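Local coordinates for pyruvate carboxylase protein (PDB 2QF7), which is a large multidomain enzyme of the biotin-dependent carboxylase family, joining a biotin carboxylase region, a TIM-barrel domain and a biotin-carrier domain in one chain, at residues K16-N21 with D83-V88; V88-G93 with N115-I120. All blocks are in the same frame, centred on the assembly; numbering follows the deposited sequence.

Interaction 1: residues K16-N21 with D83-V88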
loop_
_atom_site.group_PDB
_atom_site.type_symbol
_atom_site.label_atom_id
_atom_site.label_comp_id
_atom_site.label_asym_id
_atom_site.label_seq_id
_atom_site.Cartn_x
_atom_site.Cartn_y
_atom_site.Cartn_z
ATOM N N LYS A 16 -51.079 26.982 8.611
ATOM C CA LYS A 16 -50.169 26.020 7.974
ATOM C C LYS A 16 -50.250 26.123 6.457
ATOM O O LYS A 16 -51.310 25.963 5.881
ATOM C CB LYS A 16 -50.463 24.575 8.402
ATOM C CG LYS A 16 -49.412 23.555 7.889
ATOM C CD LYS A 16 -49.724 22.108 8.333
ATOM C CE LYS A 16 -49.306 21.829 9.790
ATOM N NZ LYS A 16 -49.407 20.358 10.093
ATOM N N ILE A 17 -49.115 26.365 5.816
ATOM C CA ILE A 17 -49.088 26.473 4.360
ATOM C C ILE A 17 -48.233 25.352 3.773
ATOM O O ILE A 17 -47.052 25.208 4.154
ATOM C CB ILE A 17 -48.483 27.848 3.907
ATOM C CG1 ILE A 17 -49.422 29.005 4.275
ATOM C CG2 ILE A 17 -48.120 27.871 2.369
ATOM C CD1 ILE A 17 -48.696 30.358 4.166
ATOM N N LEU A 18 -48.803 24.604 2.829
ATOM C CA LEU A 18 -47.998 23.732 1.975
ATOM C C LEU A 18 -47.481 24.466 0.743
ATOM O O LEU A 18 -48.235 25.121 0.020
ATOM C CB LEU A 18 -48.776 22.490 1.535
ATOM C CG LEU A 18 -47.966 21.580 0.631
ATOM C CD1 LEU A 18 -48.190 20.128 1.020
ATOM C CD2 LEU A 18 -48.357 21.813 -0.833
ATOM N N VAL A 19 -46.189 24.346 0.483
ATOM C CA VAL A 19 -45.640 24.937 -0.725
ATOM C C VAL A 19 -45.557 23.885 -1.772
ATOM O O VAL A 19 -44.788 22.895 -1.642
ATOM C CB VAL A 19 -44.255 25.646 -0.492
ATOM C CG1 VAL A 19 -43.730 26.271 -1.801
ATOM C CG2 VAL A 19 -44.394 26.744 0.520
ATOM N N ALA A 20 -46.375 24.067 -2.809
ATOM C CA ALA A 20 -46.410 23.095 -3.896
ATOM C C ALA A 20 -45.313 23.454 -4.914
ATOM O O ALA A 20 -45.604 23.781 -6.068
ATOM C CB ALA A 20 -47.842 23.019 -4.552
ATOM N N ASN A 21 -44.063 23.412 -4.454
ATOM C CA ASN A 21 -42.918 23.760 -5.275
ATOM C C ASN A 21 -41.582 23.206 -4.658
ATOM O O ASN A 21 -41.600 22.371 -3.767
ATOM C CB ASN A 21 -42.882 25.296 -5.454
ATOM C CG ASN A 21 -42.457 25.727 -6.863
ATOM O OD1 ASN A 21 -41.347 25.427 -7.309
ATOM N ND2 ASN A 21 -43.358 26.419 -7.569
ATOM N N ASP A 83 -53.264 15.373 -7.954
ATOM C CA ASP A 83 -53.631 14.324 -7.010
ATOM C C ASP A 83 -52.608 14.127 -5.860
ATOM O O ASP A 83 -52.995 14.041 -4.699
ATOM C CB ASP A 83 -53.879 13.022 -7.766
ATOM C CG ASP A 83 -55.227 13.016 -8.521
ATOM O OD1 ASP A 83 -56.060 13.931 -8.310
ATOM O OD2 ASP A 83 -55.435 12.074 -9.326
ATOM N N GLU A 84 -51.323 14.080 -6.179
ATOM C CA GLU A 84 -50.287 13.989 -5.150
ATOM C C GLU A 84 -50.246 15.204 -4.223
ATOM O O GLU A 84 -50.123 15.062 -3.006
ATOM C CB GLU A 84 -48.908 13.724 -5.775
ATOM C CG GLU A 84 -48.746 12.232 -6.223
ATOM C CD GLU A 84 -48.708 11.285 -5.026
ATOM O OE1 GLU A 84 -47.618 11.097 -4.439
ATOM O OE2 GLU A 84 -49.763 10.749 -4.654
ATOM N N VAL A 85 -50.313 16.392 -4.806
ATOM C CA VAL A 85 -50.283 17.629 -4.026
ATOM C C VAL A 85 -51.455 17.708 -3.043
ATOM O O VAL A 85 -51.238 17.930 -1.851
ATOM C CB VAL A 85 -50.162 18.874 -4.946
ATOM C CG1 VAL A 85 -50.298 20.182 -4.148
ATOM C CG2 VAL A 85 -48.800 18.819 -5.669
ATOM N N ILE A 86 -52.676 17.512 -3.541
ATOM C CA ILE A 86 -53.876 17.478 -2.700
ATOM C C ILE A 86 -53.802 16.380 -1.597
ATOM O O ILE A 86 -54.089 16.655 -0.411
ATOM C CB ILE A 86 -55.152 17.328 -3.566
ATOM C CG1 ILE A 86 -55.371 18.579 -4.463
ATOM C CG2 ILE A 86 -56.381 17.033 -2.704
ATOM C CD1 ILE A 86 -55.132 19.911 -3.779
ATOM N N ARG A 87 -53.391 15.161 -1.973
ATOM C CA ARG A 87 -53.205 14.071 -0.991
ATOM C C ARG A 87 -52.326 14.495 0.201
ATOM O O ARG A 87 -52.719 14.311 1.350
ATOM C CB ARG A 87 -52.630 12.816 -1.650
ATOM C CG ARG A 87 -52.315 11.678 -0.644
ATOM C CD ARG A 87 -51.571 10.480 -1.296
ATOM N NE ARG A 87 -50.268 10.919 -1.799
ATOM C CZ ARG A 87 -49.135 10.955 -1.104
ATOM N NH1 ARG A 87 -49.101 10.589 0.170
ATOM N NH2 ARG A 87 -48.020 11.387 -1.681
ATOM N N VAL A 88 -51.140 15.049 -0.060
ATOM C CA VAL A 88 -50.264 15.475 1.028
ATOM C C VAL A 88 -50.790 16.722 1.769
ATOM O O VAL A 88 -50.572 16.873 2.987
ATOM C CB VAL A 88 -48.734 15.605 0.607
ATOM C CG1 VAL A 88 -48.214 14.295 -0.005
ATOM C CG2 VAL A 88 -48.539 16.661 -0.334
#
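Leu-18, Ala-20, Val-85 and Val-88 form the small apolar seam where helix 82-92 lies on strand 16-19, the central strand of the parallel, Rossmann-like sheet in the N-terminal part of the biotin carboxylase region. The example illustrates how a helix and a strand can meet through methyl groups, with no hydrogen bond between the two segments. Leu-18 divides its branches between two valines about one helical turn apart: CD1 comes within 3.7 Å of Val-88 CG2, the two side chains running nearly perpendicular, while CD2 makes a looser approach of 4.2 Å to Val-85 CG1. With CG opposite the backbone nitrogen (chi1 179°), the leucine extends from the sheet toward the helix, one methyl directed to each valine. Val-19, next along the strand, points to the other side and packs on helix 23-35, so the strand is covered on both faces.

Between the two segments there is no polar bond; on the helix, Arg-87 grips Glu-84 side-on, NH2 lying 2.8 Å from OE1 and NE 2.9 Å from OE2, each oxygen being met from above the carboxylate plane. The same buried carboxylate also accepts hydrogen bonds from Gly-64 and His-68, which probably favours its ionised form. At the strand's end, Ala-20 centres an inverse gamma turn, and its CB rests 3.8 Å from Val-85 CG1.

Interaction 2: residues V88-G93 with N115-I120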
loop_
_atom_site.group_PDB
_atom_site.type_symbol
_atom_site.label_atom_id
_atom_site.label_comp_id
_atom_site.label_asym_id
_atom_site.label_seq_id
_atom_site.Cartn_x
_atom_site.Cartn_y
_atom_site.Cartn_z
ATOM N N VAL A 88 -51.140 15.049 -0.060
ATOM C CA VAL A 88 -50.264 15.475 1.028
ATOM C C VAL A 88 -50.790 16.722 1.769
ATOM O O VAL A 88 -50.572 16.873 2.987
ATOM C CB VAL A 88 -48.734 15.605 0.607
ATOM C CG1 VAL A 88 -48.214 14.295 -0.005
ATOM C CG2 VAL A 88 -48.539 16.661 -0.334
ATOM N N ALA A 89 -51.463 17.619 1.049
ATOM C CA ALA A 89 -52.090 18.772 1.702
ATOM C C ALA A 89 -53.152 18.321 2.733
ATOM O O ALA A 89 -53.195 18.823 3.861
ATOM C CB ALA A 89 -52.655 19.677 0.703
ATOM N N LYS A 90 -53.966 17.341 2.361
ATOM C CA LYS A 90 -54.912 16.724 3.292
ATOM C C LYS A 90 -54.225 16.037 4.470
ATOM O O LYS A 90 -54.561 16.310 5.626
ATOM C CB LYS A 90 -55.810 15.747 2.552
ATOM C CG LYS A 90 -56.877 16.436 1.745
ATOM C CD LYS A 90 -57.708 15.404 1.007
ATOM C CE LYS A 90 -58.967 16.028 0.455
ATOM N NZ LYS A 90 -59.516 15.179 -0.632
ATOM N N LEU A 91 -53.252 15.167 4.180
ATOM C CA LEU A 91 -52.494 14.446 5.218
ATOM C C LEU A 91 -51.973 15.413 6.256
ATOM O O LEU A 91 -52.087 15.185 7.459
ATOM C CB LEU A 91 -51.257 13.759 4.622
ATOM C CG LEU A 91 -51.159 12.256 4.467
ATOM C CD1 LEU A 91 -49.671 11.903 4.380
ATOM C CD2 LEU A 91 -51.850 11.488 5.636
ATOM N N SER A 92 -51.392 16.498 5.776
ATOM C CA SER A 92 -50.712 17.420 6.648
ATOM C C SER A 92 -51.625 18.414 7.393
ATOM O O SER A 92 -51.169 19.065 8.339
ATOM C CB SER A 92 -49.640 18.180 5.861
ATOM O OG SER A 92 -50.278 19.114 5.017
ATOM N N GLY A 93 -52.869 18.569 6.943
ATOM C CA GLY A 93 -53.797 19.531 7.562
ATOM C C GLY A 93 -53.495 20.977 7.151
ATOM O O GLY A 93 -53.894 21.943 7.826
ATOM N N ASN A 115 -60.042 24.314 -4.029
ATOM C CA ASN A 115 -61.346 24.757 -3.540
ATOM C C ASN A 115 -62.223 23.554 -3.182
ATOM O O ASN A 115 -62.880 23.560 -2.137
ATOM C CB ASN A 115 -62.048 25.645 -4.571
ATOM C CG ASN A 115 -61.271 26.899 -4.879
ATOM O OD1 ASN A 115 -61.208 27.331 -6.031
ATOM N ND2 ASN A 115 -60.666 27.497 -3.853
ATOM N N LYS A 116 -62.191 22.514 -4.020
ATOM C CA LYS A 116 -62.946 21.269 -3.754
ATOM C C LYS A 116 -62.545 20.636 -2.420
ATOM O O LYS A 116 -63.379 20.016 -1.737
ATOM C CB LYS A 116 -62.768 20.249 -4.889
ATOM C CG LYS A 116 -63.725 19.039 -4.818
ATOM N N ALA A 117 -61.275 20.794 -2.051
ATOM C CA ALA A 117 -60.739 20.188 -0.827
ATOM C C ALA A 117 -60.876 21.089 0.389
ATOM O O ALA A 117 -60.502 20.677 1.489
ATOM C CB ALA A 117 -59.232 19.799 -1.013
ATOM N N GLY A 118 -61.356 22.316 0.181
ATOM C CA GLY A 118 -61.439 23.322 1.245
ATOM C C GLY A 118 -60.093 23.924 1.645
ATOM O O GLY A 118 -59.921 24.393 2.782
ATOM N N ILE A 119 -59.127 23.910 0.721
ATOM C CA ILE A 119 -57.796 24.419 0.987
ATOM C C ILE A 119 -57.671 25.697 0.191
ATOM O O ILE A 119 -58.090 25.748 -0.970
ATOM C CB ILE A 119 -56.733 23.403 0.555
ATOM C CG1 ILE A 119 -56.902 22.115 1.372
ATOM C CG2 ILE A 119 -55.272 24.000 0.727
ATOM C CD1 ILE A 119 -56.120 20.901 0.874
ATOM N N ILE A 120 -57.159 26.744 0.834
ATOM C CA ILE A 120 -57.011 28.059 0.201
ATOM C C ILE A 120 -55.889 27.999 -0.822
ATOM O O ILE A 120 -54.777 27.535 -0.511
ATOM C CB ILE A 120 -56.710 29.187 1.256
ATOM C CG1 ILE A 120 -57.952 29.464 2.124
ATOM C CG2 ILE A 120 -56.181 30.452 0.578
ATOM C CD1 ILE A 120 -57.664 30.337 3.347
#
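Ile-119 reaches back to helix 82-92 through the far end of its longer branch. From CB, the CG2 methyl lies opposite the backbone nitrogen and CG1 opposite the carbonyl carbon (chi1 -62°). The next torsion, chi2 168°, keeps that longer arm extended, and CG1 serves as the spacer that carries CD1 across to the helix. There CD1 meets Ala-89 CB at 3.7 Å, with Lys-90 N somewhat farther away at 4.4 Å. Ile-97 of strand 96-98 touches both Ala-89 and Ile-119, adding a sheet residue to this apolar cluster. The pairing belongs to the edge of the parallel Rossmann-like sheet, where the chain leaves helix 108-116 and enters the outermost strand, 120-121. A Schellman motif with Gly-118 at positive phi (74°) reverses the backbone just ahead of Ile-119, and Gly-93 closes helix 82-92 in the same manner. Nearer the surface, Lys-90 uses the aliphatic part of its side chain: extended beyond CG, it lies alongside the turn and brings CE to 4.1 Å from Ala-117 CB. Ala-117 aims that methyl at the helix, and Lys-90 NZ, one bond beyond CE, lies farther off, 4.6 Å from Ala-117 CB.

Interactions 1 and 2 have their centres about 7 Å apart and come in series along the chain, interaction 1 closing at Val-88, common to both, before interaction 2 goes on to 115-120. Helix 82-92 runs roughly antiparallel to strand 16-19 on one face of the sheet, meeting that strand on one flank and the turn before edge strand 120-121 on the other; strand 96-98 runs between those two strands. The two interactions also touch directly: Lys-16 NZ probably donates a hydrogen bond to Ser-92 O, 2.8 Å away, tying the start of the strand to the end of the helix. Segments distant in sequence are thus joined within the biotin carboxylase N-terminal region.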